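Peptidase_M23 domain-containing protein (Enterococcus faecalis, PDB 6SMK) belongs to the M23 family of zinc metallopeptidases and, through this catalytic domain of a prophage-encoded enzyme, probably acts as a D,L-endopeptidase that cleaves bacterial peptidoglycan. Local coordinates at residues F28-I32 with H123-D127; G2-F8 with I42-Y46; V50-S55 with I82-M86. The protein carries 1 engineered substitution. All coordinates share one frame; numbering follows the deposited sequence.

Contact 1 of 3, residues F28-I32 with H123-D127; sequences FHTGI and HVNPD. With ZN (zinc ion), chain F.
The His-x-x-x-Asp zinc motif of the M23 peptidase fold begins on residues 28-32, and next to it Thr30 rests on the ring of His123, from the edge strand 122-124. His29 NE2 binds the zinc ion at 1.9 Å; Asp33 and His111 are its other protein ligands, and a water lies 2.3 Å from the metal. Imidazole suits this place because its ring nitrogen NE2 can turn a lone pair to the metal; a bond from ND1 to the carbonyl oxygen of Gly31 is modelled too short and remains doubtful. Since the His29 side chain does not touch residues 123-127, these approach the site through its neighbours. Thr30 lays CB over one face of the His123 imidazole, 4.0 Å from the ring centroid and 27° off the normal, a CH-pi contact. His123 takes the rotamer in which CG sits between backbone N and carbonyl carbon (chi1 58°), which brings one face of the ring against Thr30 CB. The polar ends turn elsewhere, Thr30 OG1 to Glu113 and His123 ND1 to Tyr18. Phe28 lies farther along the same imidazole, its CE2 3.8 Å from His123 CE1; the planes are near parallel, 25° apart, but the offset is too large for a real stack. At the other end Ile32 packs on Pro126 and on the carboxylate of Asp127. The CG1-CD1 branch of Ile32 runs past the puckered ring of Pro126 in the opposite direction, CD1 4.1 Å from CG, and both residues fill this buried spot without polar demands. An Asx turn, Asp127 N to Asn125 OD1, folds the chain around the proline. Asp127 then lays its carboxylate beside the same isoleucine methyl, OD2 3.4 Å from Ile32 CD1, while that oxygen forms a salt bridge with Arg14.

Contact 2 of 3, residues G2-F8 with I42-Y46; sequences GAFAPHF and IPAQY
Residues 2-8 form an irregular N-terminal arm, opened by a type I beta turn from Gly2 to Ala5, and it passes the end of strand 41-43 and the loop beyond it; the backbones come nearest where the CA atoms of Pro6 and Gln45 are 6.0 Å apart. Tyr46 and Gln45 bridge that gap with one hydrogen bond each. The tyrosine hydroxyl donates to the arm, OH lying 2.6 Å from Ala5 O in the carbonyl plane and on a lone pair. Over one face of the same phenol comes Phe4, whose CD2 edge sits 3.6 Å from Tyr46 CG in an edge-to-face pair with planes 57° apart. Tyrosine fits here because it offers a flat aromatic surface and, at its far end, a donor for a backbone oxygen. Gln45 uses both halves of its amide. OE1 accepts from His7 N at 2.8 Å, with the donor standing 39° out of the carbonyl plane, and NE2 turns back to Pro43 O, also at 2.8 Å, so the two bonds limit rotation of the group. A bend at chi2 folds the chain so that the amide also lies over one face of Phe8, with CD above the centre of the ring and the two planes 40° apart. CG of Gln45 adds a CH-pi contact, 4.2 Å from the Phe8 centroid. Beyond it Phe8 CE1 reaches Ile42 CG2 at 4.0 Å, adding to the apolar packing of the ring. Around this seam Phe4 packs on Leu114 of strand 109-116 and Val68 of strand 63-69, Phe8 meets Phe12, Tyr34 and Tyr76, and Ile42, in strand 41-43, is hydrogen-bonded by its backbone to strand 95-99, so that the arm lies across the sheet and meets several of its strands.

Contact 3 of 3, residues V50-S55 with I82-M86; sequences VDWVQS and IRAKM
Strand residues 50-54 and the loop 82-86 run at 130° to each other, closest where the CA atoms of Val50 and Met86 are 5.3 Å apart, and side chains rather than hydrogen bonds join them. Val50 and Val53 both point toward the loop although they are three residues apart. A classic beta bulge explains this: Asp51 and Trp52 both face Gly65 on the neighbouring strand, and their CB atoms point away from the loop. Val50 sets its two methyls on different partners. CG2 meets Ala84 CB at 3.9 Å, and CG1, anti to the backbone N (chi1 165°), lies 3.4 Å from Lys85 O. A small side chain suits this buried place, where the loop comes against Val50. Val53 slides past Ile82 in the opposite direction, its CG1 3.8 Å from Ile82 CD1. This same isoleucine methyl, at the end of an extended branch, reaches on to Gln54 O at 3.5 Å and lies alongside Ser55 OG, whose hydroxyl is hydrogen-bonded to Glu62. Met86 closes the other end. Its unbranched, flexible chain can follow the strand backbone: CG is 3.5 Å from Val50 O, and the terminal methyl ends near the Asp51 carbonyl, its exact place doubtful, while the Asp51 carboxylate is turned off to Trp73. The arrangement is that of a connecting loop packed by aliphatic residues against a bulged strand: the chain leaves strand 72-82, crosses the side of strand 48-54, and then pairs with it through strand 89-90 at the surface of the M23 antiparallel sheet.

From the N terminus, the arm 2-8 comes first and is met again at 42-46, so contact 2 closes a loop that holds strands 13-20 and 28-35. Contact 1 starts inside that loop, at 28-32, and ends far beyond it, near the C terminus at 123-127; the two therefore cross. They also touch in space, through Pro126 against Ala5 and Pro6 and through Ile32 against Pro6, which brings the N-terminal arm and the C-terminal segment together beside strand 28-35. Contact 3 opens after contact 2 has closed and nests within the long loop of contact 1. Its centre lies about 21 Å from that of contact 1, on the opposite side of the chain's centre, yet all three reach one antiparallel sheet.

Contact 1 of 3, residues F28-I32 with H123-D127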
ATOM      1  N   PHE A  28      -5.340  -7.390  13.574  1.00138.71           N
ATOM      2  CA  PHE A  28      -5.172  -5.949  13.410  1.00110.45           C
ATOM      3  C   PHE A  28      -4.636  -5.690  12.008  1.00105.24           C
ATOM      4  O   PHE A  28      -3.453  -5.934  11.749  1.00110.71           O
ATOM      5  CB  PHE A  28      -4.212  -5.388  14.459  1.00 99.91           C
ATOM      6  CG  PHE A  28      -4.234  -3.892  14.570  1.00 98.64           C
ATOM      7  CD1 PHE A  28      -4.889  -3.276  15.625  1.00103.43           C
ATOM      8  CD2 PHE A  28      -3.595  -3.099  13.622  1.00 93.22           C
ATOM      9  CE1 PHE A  28      -4.914  -1.896  15.736  1.00102.82           C
ATOM     10  CE2 PHE A  28      -3.621  -1.716  13.725  1.00 92.61           C
ATOM     11  CZ  PHE A  28      -4.278  -1.113  14.783  1.00 97.39           C
ATOM     12  N   HIS A  29      -5.488  -5.181  11.114  1.00 89.55           N
ATOM     13  CA  HIS A  29      -5.032  -4.826   9.778  1.00 90.01           C
ATOM     14  C   HIS A  29      -4.146  -3.590   9.850  1.00 93.97           C
ATOM     15  O   HIS A  29      -4.506  -2.591  10.483  1.00 98.44           O
ATOM     16  CB  HIS A  29      -6.217  -4.584   8.842  1.00100.17           C
ATOM     17  CG  HIS A  29      -5.880  -4.747   7.392  1.00 95.17           C
ATOM     18  ND1 HIS A  29      -5.697  -3.676   6.547  1.00 90.31           N
ATOM     19  CD2 HIS A  29      -5.676  -5.856   6.640  1.00 91.64           C
ATOM     20  CE1 HIS A  29      -5.395  -4.115   5.340  1.00 86.29           C
ATOM     21  NE2 HIS A  29      -5.376  -5.434   5.369  1.00105.27           N
ATOM     22  N   THR A  30      -2.992  -3.661   9.191  1.00 86.72           N
ATOM     23  CA  THR A  30      -1.967  -2.629   9.266  1.00 87.85           C
ATOM     24  C   THR A  30      -2.067  -1.608   8.144  1.00 87.96           C
ATOM     25  O   THR A  30      -1.263  -0.672   8.087  1.00 89.50           O
ATOM     26  CB  THR A  30      -0.588  -3.290   9.257  1.00 85.05           C
ATOM     27  OG1 THR A  30      -0.276  -3.738   7.939  1.00 89.84           O
ATOM     28  CG2 THR A  30      -0.623  -4.475  10.149  1.00 79.27           C
ATOM     29  N   GLY A  31      -3.031  -1.756   7.266  1.00 87.20           N
ATOM     30  CA  GLY A  31      -3.252  -0.804   6.192  1.00 76.31           C
ATOM     31  C   GLY A  31      -4.691  -0.852   5.763  1.00 72.82           C
ATOM     32  O   GLY A  31      -5.574  -1.259   6.525  1.00 80.05           O
ATOM     33  N   ILE A  32      -4.932  -0.450   4.525  1.00 69.91           N
ATOM     34  CA  ILE A  32      -6.267  -0.454   3.951  1.00 73.14           C
ATOM     35  C   ILE A  32      -6.233  -1.279   2.674  1.00 79.94           C
ATOM     36  O   ILE A  32      -5.408  -1.020   1.789  1.00 72.21           O
ATOM     37  CB  ILE A  32      -6.747   0.968   3.663  1.00 76.58           C
ATOM     38  CG1 ILE A  32      -6.582   1.811   4.932  1.00 74.08           C
ATOM     39  CG2 ILE A  32      -8.172   0.932   3.121  1.00 89.21           C
ATOM     40  CD1 ILE A  32      -7.258   3.156   4.873  1.00 81.96           C
ATOM     41  N   HIS A 123       3.530   1.460  11.384  1.00 93.37           N
ATOM     42  CA  HIS A 123       2.374   1.805  10.574  1.00 81.39           C
ATOM     43  C   HIS A 123       1.456   2.738  11.346  1.00 82.83           C
ATOM     44  O   HIS A 123       1.384   2.698  12.574  1.00 90.22           O
ATOM     45  CB  HIS A 123       1.616   0.553  10.146  1.00 76.36           C
ATOM     46  CG  HIS A 123       1.136  -0.280  11.290  1.00 96.65           C
ATOM     47  ND1 HIS A 123       0.179   0.155  12.180  1.00103.28           N
ATOM     48  CD2 HIS A 123       1.492  -1.520  11.697  1.00101.05           C
ATOM     49  CE1 HIS A 123      -0.044  -0.786  13.079  1.00101.13           C
ATOM     50  NE2 HIS A 123       0.743  -1.811  12.810  1.00103.36           N
ATOM     51  N   VAL A 124       0.748   3.586  10.610  1.00 77.15           N
ATOM     52  CA  VAL A 124      -0.186   4.538  11.183  1.00 80.00           C
ATOM     53  C   VAL A 124      -1.512   4.427  10.432  1.00 91.11           C
ATOM     54  O   VAL A 124      -1.631   3.704   9.440  1.00 95.90           O
ATOM     55  CB  VAL A 124       0.357   5.976  11.127  1.00 80.45           C
ATOM     56  CG1 VAL A 124       1.581   6.096  11.986  1.00 82.77           C
ATOM     57  CG2 VAL A 124       0.662   6.373   9.690  1.00 86.70           C
ATOM     58  N   ASN A 125      -2.509   5.164  10.911  1.00 89.40           N
ATOM     59  CA  ASN A 125      -3.818   5.211  10.271  1.00 96.26           C
ATOM     60  C   ASN A 125      -3.878   6.183   9.097  1.00 89.31           C
ATOM     61  O   ASN A 125      -4.015   7.400   9.298  1.00 92.82           O
ATOM     62  CB  ASN A 125      -4.883   5.603  11.283  1.00106.66           C
ATOM     63  CG  ASN A 125      -6.266   5.239  10.823  1.00 95.21           C
ATOM     64  OD1 ASN A 125      -6.509   5.043   9.627  1.00 92.23           O
ATOM     65  ND2 ASN A 125      -7.178   5.126  11.766  1.00 98.64           N
ATOM     66  N   PRO A 126      -3.844   5.682   7.864  1.00 81.62           N
ATOM     67  CA  PRO A 126      -3.832   6.593   6.713  1.00 82.12           C
ATOM     68  C   PRO A 126      -5.061   7.482   6.658  1.00 90.22           C
ATOM     69  O   PRO A 126      -4.990   8.607   6.145  1.00 97.67           O
ATOM     70  CB  PRO A 126      -3.766   5.635   5.516  1.00 70.96           C
ATOM     71  CG  PRO A 126      -3.492   4.291   6.084  1.00 70.29           C
ATOM     72  CD  PRO A 126      -4.067   4.293   7.449  1.00 79.57           C
ATOM     73  N   ASP A 127      -6.184   7.010   7.199  1.00 85.91           N
ATOM     74  CA  ASP A 127      -7.391   7.822   7.237  1.00 92.24           C
ATOM     75  C   ASP A 127      -7.250   9.019   8.165  1.00 98.03           C
ATOM     76  O   ASP A 127      -7.860  10.060   7.917  1.00103.09           O
ATOM     77  CB  ASP A 127      -8.586   6.977   7.679  1.00 99.24           C
ATOM     78  CG  ASP A 127      -9.076   6.022   6.599  1.00100.12           C
ATOM     79  OD1 ASP A 127      -9.168   6.420   5.412  1.00 94.95           O
ATOM     80  OD2 ASP A 127      -9.377   4.863   6.951  1.00 98.61           O
TER
HETATM   81 ZN    ZN F 201      -4.038  -5.848   4.052  1.00 85.14          ZN
HETATM   82  O   HOH W   1      -3.856  -7.889   2.979  1.00 59.89           O

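Contact 2 of 3, residues G2-F8 with I42-Y46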
ATOM      1  N   GLY A   2      -7.059  12.961   6.962  1.00 82.39           N
ATOM      2  CA  GLY A   2      -6.097  12.005   6.450  1.00 81.18           C
ATOM      3  C   GLY A   2      -5.213  12.614   5.390  1.00 90.49           C
ATOM      4  O   GLY A   2      -5.544  12.580   4.205  1.00104.71           O
ATOM      5  N   ALA A   3      -4.075  13.170   5.811  1.00 83.71           N
ATOM      6  CA  ALA A   3      -3.253  13.918   4.871  1.00 82.78           C
ATOM      7  C   ALA A   3      -2.637  13.031   3.808  1.00 76.23           C
ATOM      8  O   ALA A   3      -2.187  13.551   2.782  1.00 71.35           O
ATOM      9  CB  ALA A   3      -2.148  14.682   5.600  1.00 88.26           C
ATOM     10  N   PHE A   4      -2.593  11.714   4.030  1.00 80.72           N
ATOM     11  CA  PHE A   4      -2.085  10.797   3.016  1.00 78.55           C
ATOM     12  C   PHE A   4      -3.011   9.602   2.849  1.00 65.12           C
ATOM     13  O   PHE A   4      -2.576   8.519   2.447  1.00 75.24           O
ATOM     14  CB  PHE A   4      -0.655  10.352   3.331  1.00 72.33           C
ATOM     15  CG  PHE A   4       0.347  11.439   3.141  1.00 67.89           C
ATOM     16  CD1 PHE A   4       0.615  12.334   4.158  1.00 63.80           C
ATOM     17  CD2 PHE A   4       0.982  11.605   1.923  1.00 81.10           C
ATOM     18  CE1 PHE A   4       1.520  13.359   3.970  1.00 66.34           C
ATOM     19  CE2 PHE A   4       1.898  12.626   1.732  1.00 75.55           C
ATOM     20  CZ  PHE A   4       2.165  13.501   2.754  1.00 66.14           C
ATOM     21  N   ALA A   5      -4.293   9.801   3.138  1.00106.60           N
ATOM     22  CA  ALA A   5      -5.287   8.785   2.863  1.00 80.78           C
ATOM     23  C   ALA A   5      -5.217   8.369   1.396  1.00 85.07           C
ATOM     24  O   ALA A   5      -4.900   9.186   0.526  1.00100.34           O
ATOM     25  CB  ALA A   5      -6.679   9.311   3.190  1.00 92.10           C
ATOM     26  N   PRO A   6      -5.489   7.101   1.097  1.00 74.33           N
ATOM     27  CA  PRO A   6      -5.543   6.655  -0.304  1.00 64.76           C
ATOM     28  C   PRO A   6      -6.834   7.075  -0.981  1.00 73.87           C
ATOM     29  O   PRO A   6      -7.909   7.064  -0.372  1.00 90.11           O
ATOM     30  CB  PRO A   6      -5.476   5.130  -0.186  1.00 64.24           C
ATOM     31  CG  PRO A   6      -6.124   4.850   1.150  1.00 77.38           C
ATOM     32  CD  PRO A   6      -5.756   6.006   2.048  1.00 73.53           C
ATOM     33  N   HIS A   7      -6.728   7.425  -2.265  1.00 71.69           N
ATOM     34  CA  HIS A   7      -7.886   7.839  -3.057  1.00 80.03           C
ATOM     35  C   HIS A   7      -7.885   7.108  -4.402  1.00 78.74           C
ATOM     36  O   HIS A   7      -7.917   7.697  -5.481  1.00 83.77           O
ATOM     37  CB  HIS A   7      -7.903   9.346  -3.222  1.00 82.85           C
ATOM     38  CG  HIS A   7      -8.037  10.081  -1.930  1.00 88.87           C
ATOM     39  ND1 HIS A   7      -6.978  10.726  -1.329  1.00 95.00           N
ATOM     40  CD2 HIS A   7      -9.101  10.266  -1.117  1.00 91.02           C
ATOM     41  CE1 HIS A   7      -7.386  11.285  -0.205  1.00 97.87           C
ATOM     42  NE2 HIS A   7      -8.672  11.023  -0.055  1.00 99.98           N
ATOM     43  N   PHE A   8      -7.848   5.786  -4.324  1.00 71.32           N
ATOM     44  CA  PHE A   8      -7.950   4.971  -5.520  1.00 68.60           C
ATOM     45  C   PHE A   8      -9.321   5.143  -6.127  1.00 76.85           C
ATOM     46  O   PHE A   8     -10.323   5.235  -5.415  1.00 86.51           O
ATOM     47  CB  PHE A   8      -7.729   3.504  -5.194  1.00 58.76           C
ATOM     48  CG  PHE A   8      -6.328   3.181  -4.792  1.00 60.52           C
ATOM     49  CD1 PHE A   8      -5.311   3.152  -5.729  1.00 67.67           C
ATOM     50  CD2 PHE A   8      -6.029   2.894  -3.474  1.00 65.91           C
ATOM     51  CE1 PHE A   8      -4.029   2.846  -5.361  1.00 78.11           C
ATOM     52  CE2 PHE A   8      -4.750   2.580  -3.101  1.00 68.33           C
ATOM     53  CZ  PHE A   8      -3.749   2.550  -4.042  1.00 75.92           C
ATOM     54  N   ILE A  42      -1.742  -0.211 -10.510  1.00 80.55           N
ATOM     55  CA  ILE A  42      -1.837   0.553  -9.268  1.00 69.64           C
ATOM     56  C   ILE A  42      -1.261   1.943  -9.521  1.00 70.03           C
ATOM     57  O   ILE A  42      -0.034   2.074  -9.639  1.00 78.27           O
ATOM     58  CB  ILE A  42      -1.025  -0.096  -8.140  1.00 75.69           C
ATOM     59  CG1 ILE A  42      -1.476  -1.526  -7.825  1.00 69.61           C
ATOM     60  CG2 ILE A  42      -1.006   0.804  -6.923  1.00 87.16           C
ATOM     61  CD1 ILE A  42      -2.397  -1.621  -6.695  1.00 91.16           C
ATOM     62  N   PRO A  43      -2.069   2.997  -9.513  1.00 67.59           N
ATOM     63  CA  PRO A  43      -1.502   4.342  -9.631  1.00 69.45           C
ATOM     64  C   PRO A  43      -1.128   4.903  -8.266  1.00 78.37           C
ATOM     65  O   PRO A  43      -1.863   4.771  -7.284  1.00 77.35           O
ATOM     66  CB  PRO A  43      -2.644   5.125 -10.284  1.00 62.22           C
ATOM     67  CG  PRO A  43      -3.889   4.415  -9.845  1.00 57.09           C
ATOM     68  CD  PRO A  43      -3.535   2.994  -9.598  1.00 63.07           C
ATOM     69  N   ALA A  44       0.067   5.494  -8.205  1.00 79.40           N
ATOM     70  CA  ALA A  44       0.586   6.036  -6.957  1.00 56.32           C
ATOM     71  C   ALA A  44      -0.304   7.167  -6.460  1.00 65.56           C
ATOM     72  O   ALA A  44      -0.680   8.060  -7.226  1.00 65.81           O
ATOM     73  CB  ALA A  44       2.005   6.543  -7.156  1.00 55.21           C
ATOM     74  N   GLN A  45      -0.625   7.129  -5.166  1.00 62.64           N
ATOM     75  CA  GLN A  45      -1.526   8.112  -4.577  1.00 66.63           C
ATOM     76  C   GLN A  45      -0.843   9.447  -4.311  1.00 75.82           C
ATOM     77  O   GLN A  45      -1.469  10.505  -4.452  1.00 73.40           O
ATOM     78  CB  GLN A  45      -2.098   7.553  -3.283  1.00 68.87           C
ATOM     79  CG  GLN A  45      -2.963   6.353  -3.515  1.00 67.02           C
ATOM     80  CD  GLN A  45      -3.986   6.608  -4.576  1.00 78.17           C
ATOM     81  OE1 GLN A  45      -4.915   7.401  -4.385  1.00 85.68           O
ATOM     82  NE2 GLN A  45      -3.820   5.958  -5.716  1.00 76.06           N
ATOM     83  N   TYR A  46       0.424   9.424  -3.920  1.00 67.64           N
ATOM     84  CA  TYR A  46       1.153  10.641  -3.616  1.00 64.14           C
ATOM     85  C   TYR A  46       2.516  10.566  -4.285  1.00 67.10           C
ATOM     86  O   TYR A  46       3.055   9.470  -4.479  1.00 66.34           O
ATOM     87  CB  TYR A  46       1.277  10.821  -2.092  1.00 67.35           C
ATOM     88  CG  TYR A  46      -0.081  10.987  -1.444  1.00 69.11           C
ATOM     89  CD1 TYR A  46      -0.815   9.890  -1.021  1.00 67.41           C
ATOM     90  CD2 TYR A  46      -0.648  12.240  -1.302  1.00 73.97           C
ATOM     91  CE1 TYR A  46      -2.073  10.047  -0.461  1.00 71.25           C
ATOM     92  CE2 TYR A  46      -1.890  12.406  -0.735  1.00 72.79           C
ATOM     93  CZ  TYR A  46      -2.606  11.315  -0.322  1.00 76.26           C
ATOM     94  OH  TYR A  46      -3.858  11.502   0.229  1.00 89.31           O
TER

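Contact 3 of 3, residues V50-S55 with I82-M86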
ATOM      1  N   VAL A  50      10.972   6.361  -4.648  1.00 68.90           N
ATOM      2  CA  VAL A  50      10.951   4.920  -4.411  1.00 66.83           C
ATOM      3  C   VAL A  50      12.252   4.546  -3.718  1.00 73.36           C
ATOM      4  O   VAL A  50      13.330   4.651  -4.307  1.00 80.72           O
ATOM      5  CB  VAL A  50      10.785   4.135  -5.714  1.00 67.33           C
ATOM      6  CG1 VAL A  50      11.129   2.660  -5.480  1.00 62.35           C
ATOM      7  CG2 VAL A  50       9.370   4.305  -6.260  1.00 61.94           C
ATOM      8  N   ASP A  51      12.158   4.120  -2.458  1.00 71.46           N
ATOM      9  CA  ASP A  51      13.341   3.713  -1.712  1.00 81.42           C
ATOM     10  C   ASP A  51      13.146   2.364  -1.034  1.00 78.43           C
ATOM     11  O   ASP A  51      13.846   2.060  -0.062  1.00 90.54           O
ATOM     12  CB  ASP A  51      13.742   4.773  -0.681  1.00 87.38           C
ATOM     13  CG  ASP A  51      12.713   4.954   0.414  1.00 91.22           C
ATOM     14  OD1 ASP A  51      11.573   4.465   0.269  1.00 87.91           O
ATOM     15  OD2 ASP A  51      13.058   5.592   1.432  1.00 97.62           O
ATOM     16  N   TRP A  52      12.236   1.540  -1.543  1.00 75.61           N
ATOM     17  CA  TRP A  52      11.979   0.237  -0.938  1.00 73.58           C
ATOM     18  C   TRP A  52      11.247  -0.624  -1.953  1.00 75.60           C
ATOM     19  O   TRP A  52      10.103  -0.320  -2.302  1.00 70.93           O
ATOM     20  CB  TRP A  52      11.159   0.391   0.330  1.00 71.98           C
ATOM     21  CG  TRP A  52      10.837  -0.884   0.994  1.00 67.77           C
ATOM     22  CD1 TRP A  52       9.821  -1.747   0.684  1.00 74.98           C
ATOM     23  CD2 TRP A  52      11.516  -1.450   2.106  1.00 66.96           C
ATOM     24  NE1 TRP A  52       9.836  -2.823   1.537  1.00 73.95           N
ATOM     25  CE2 TRP A  52      10.869  -2.662   2.421  1.00 72.78           C
ATOM     26  CE3 TRP A  52      12.612  -1.050   2.872  1.00 66.32           C
ATOM     27  CZ2 TRP A  52      11.283  -3.475   3.468  1.00 75.10           C
ATOM     28  CZ3 TRP A  52      13.018  -1.858   3.918  1.00 65.95           C
ATOM     29  CH2 TRP A  52      12.357  -3.055   4.205  1.00 66.46           C
ATOM     30  N   VAL A  53      11.894  -1.686  -2.418  1.00 70.06           N
ATOM     31  CA  VAL A  53      11.257  -2.651  -3.301  1.00 66.66           C
ATOM     32  C   VAL A  53      11.577  -4.041  -2.787  1.00 73.15           C
ATOM     33  O   VAL A  53      12.726  -4.326  -2.432  1.00 84.53           O
ATOM     34  CB  VAL A  53      11.710  -2.492  -4.761  1.00 62.88           C
ATOM     35  CG1 VAL A  53      10.999  -3.498  -5.619  1.00 62.83           C
ATOM     36  CG2 VAL A  53      11.431  -1.069  -5.245  1.00 63.39           C
ATOM     37  N   GLN A  54      10.559  -4.894  -2.726  1.00 70.51           N
ATOM     38  CA  GLN A  54      10.726  -6.222  -2.165  1.00 73.28           C
ATOM     39  C   GLN A  54       9.824  -7.216  -2.885  1.00 68.85           C
ATOM     40  O   GLN A  54       8.655  -6.924  -3.176  1.00 64.64           O
ATOM     41  CB  GLN A  54      10.442  -6.224  -0.659  1.00 75.23           C
ATOM     42  CG  GLN A  54      10.289  -7.612  -0.077  1.00 82.86           C
ATOM     43  CD  GLN A  54      10.407  -7.609   1.418  1.00 96.92           C
ATOM     44  OE1 GLN A  54      11.365  -7.060   1.965  1.00100.57           O
ATOM     45  NE2 GLN A  54       9.439  -8.227   2.100  1.00 94.09           N
ATOM     46  N   SER A  55      10.397  -8.379  -3.192  1.00 67.53           N
ATOM     47  CA  SER A  55       9.656  -9.540  -3.661  1.00 75.37           C
ATOM     48  C   SER A  55       9.835 -10.657  -2.649  1.00 80.88           C
ATOM     49  O   SER A  55      10.965 -11.085  -2.382  1.00 83.62           O
ATOM     50  CB  SER A  55      10.099  -9.997  -5.059  1.00 75.13           C
ATOM     51  OG  SER A  55      10.140  -8.924  -5.986  1.00 82.40           O
ATOM     52  N   ILE A  82       5.743  -5.827 -10.095  1.00 73.94           N
ATOM     53  CA  ILE A  82       6.266  -4.532  -9.696  1.00 69.26           C
ATOM     54  C   ILE A  82       6.732  -3.784 -10.934  1.00 80.95           C
ATOM     55  O   ILE A  82       7.378  -4.364 -11.815  1.00 90.99           O
ATOM     56  CB  ILE A  82       7.408  -4.689  -8.693  1.00 66.75           C
ATOM     57  CG1 ILE A  82       6.967  -5.581  -7.537  1.00 70.59           C
ATOM     58  CG2 ILE A  82       7.828  -3.316  -8.210  1.00 64.39           C
ATOM     59  CD1 ILE A  82       7.969  -5.658  -6.389  1.00 75.39           C
ATOM     60  N   ARG A  83       6.402  -2.496 -11.005  1.00 80.24           N
ATOM     61  CA  ARG A  83       6.754  -1.679 -12.152  1.00 75.00           C
ATOM     62  C   ARG A  83       7.608  -0.473 -11.801  1.00 77.88           C
ATOM     63  O   ARG A  83       8.072   0.219 -12.714  1.00 98.49           O
ATOM     64  CB  ARG A  83       5.489  -1.214 -12.890  1.00 71.31           C
ATOM     65  CG  ARG A  83       4.683  -2.345 -13.522  1.00 75.85           C
ATOM     66  CD  ARG A  83       3.660  -1.826 -14.525  1.00 91.88           C
ATOM     67  NE  ARG A  83       2.929  -2.913 -15.165  1.00 94.02           N
ATOM     68  CZ  ARG A  83       3.350  -3.546 -16.252  1.00101.41           C
ATOM     69  NH1 ARG A  83       4.489  -3.186 -16.831  1.00102.30           N
ATOM     70  NH2 ARG A  83       2.631  -4.535 -16.759  1.00101.83           N
ATOM     71  N   ALA A  84       7.830  -0.194 -10.522  1.00 75.24           N
ATOM     72  CA  ALA A  84       8.780   0.837 -10.126  1.00 73.31           C
ATOM     73  C   ALA A  84      10.125   0.204  -9.810  1.00 76.14           C
ATOM     74  O   ALA A  84      10.196  -0.916  -9.295  1.00 76.83           O
ATOM     75  CB  ALA A  84       8.288   1.619  -8.913  1.00 61.71           C
ATOM     76  N   LYS A  85      11.189   0.915 -10.153  1.00 82.82           N
ATOM     77  CA  LYS A  85      12.544   0.515  -9.819  1.00 82.73           C
ATOM     78  C   LYS A  85      13.044   1.423  -8.707  1.00 77.48           C
ATOM     79  O   LYS A  85      12.566   2.544  -8.522  1.00 79.07           O
ATOM     80  CB  LYS A  85      13.483   0.574 -11.042  1.00 87.59           C
ATOM     81  CG  LYS A  85      12.857   0.328 -12.432  1.00103.46           C
ATOM     82  CD  LYS A  85      11.982  -0.957 -12.508  1.00119.99           C
ATOM     83  CE  LYS A  85      10.952  -0.912 -13.661  1.00115.29           C
ATOM     84  NZ  LYS A  85      10.399  -2.246 -14.062  1.00103.84           N
ATOM     85  N   MET A  86      13.999   0.938  -7.937  1.00 77.54           N
ATOM     86  CA  MET A  86      14.454   1.776  -6.847  1.00 78.35           C
ATOM     87  C   MET A  86      15.209   2.997  -7.354  1.00 78.31           C
ATOM     88  O   MET A  86      16.004   2.919  -8.295  1.00 82.01           O
ATOM     89  CB  MET A  86      15.329   1.014  -5.881  1.00 75.43           C
ATOM     90  CG  MET A  86      15.313   1.792  -4.628  1.00 72.53           C
ATOM     91  SD  MET A  86      16.682   1.400  -3.677  1.00 97.77           S
ATOM     92  CE  MET A  86      15.939   1.428  -2.096  1.00 93.29           C
TER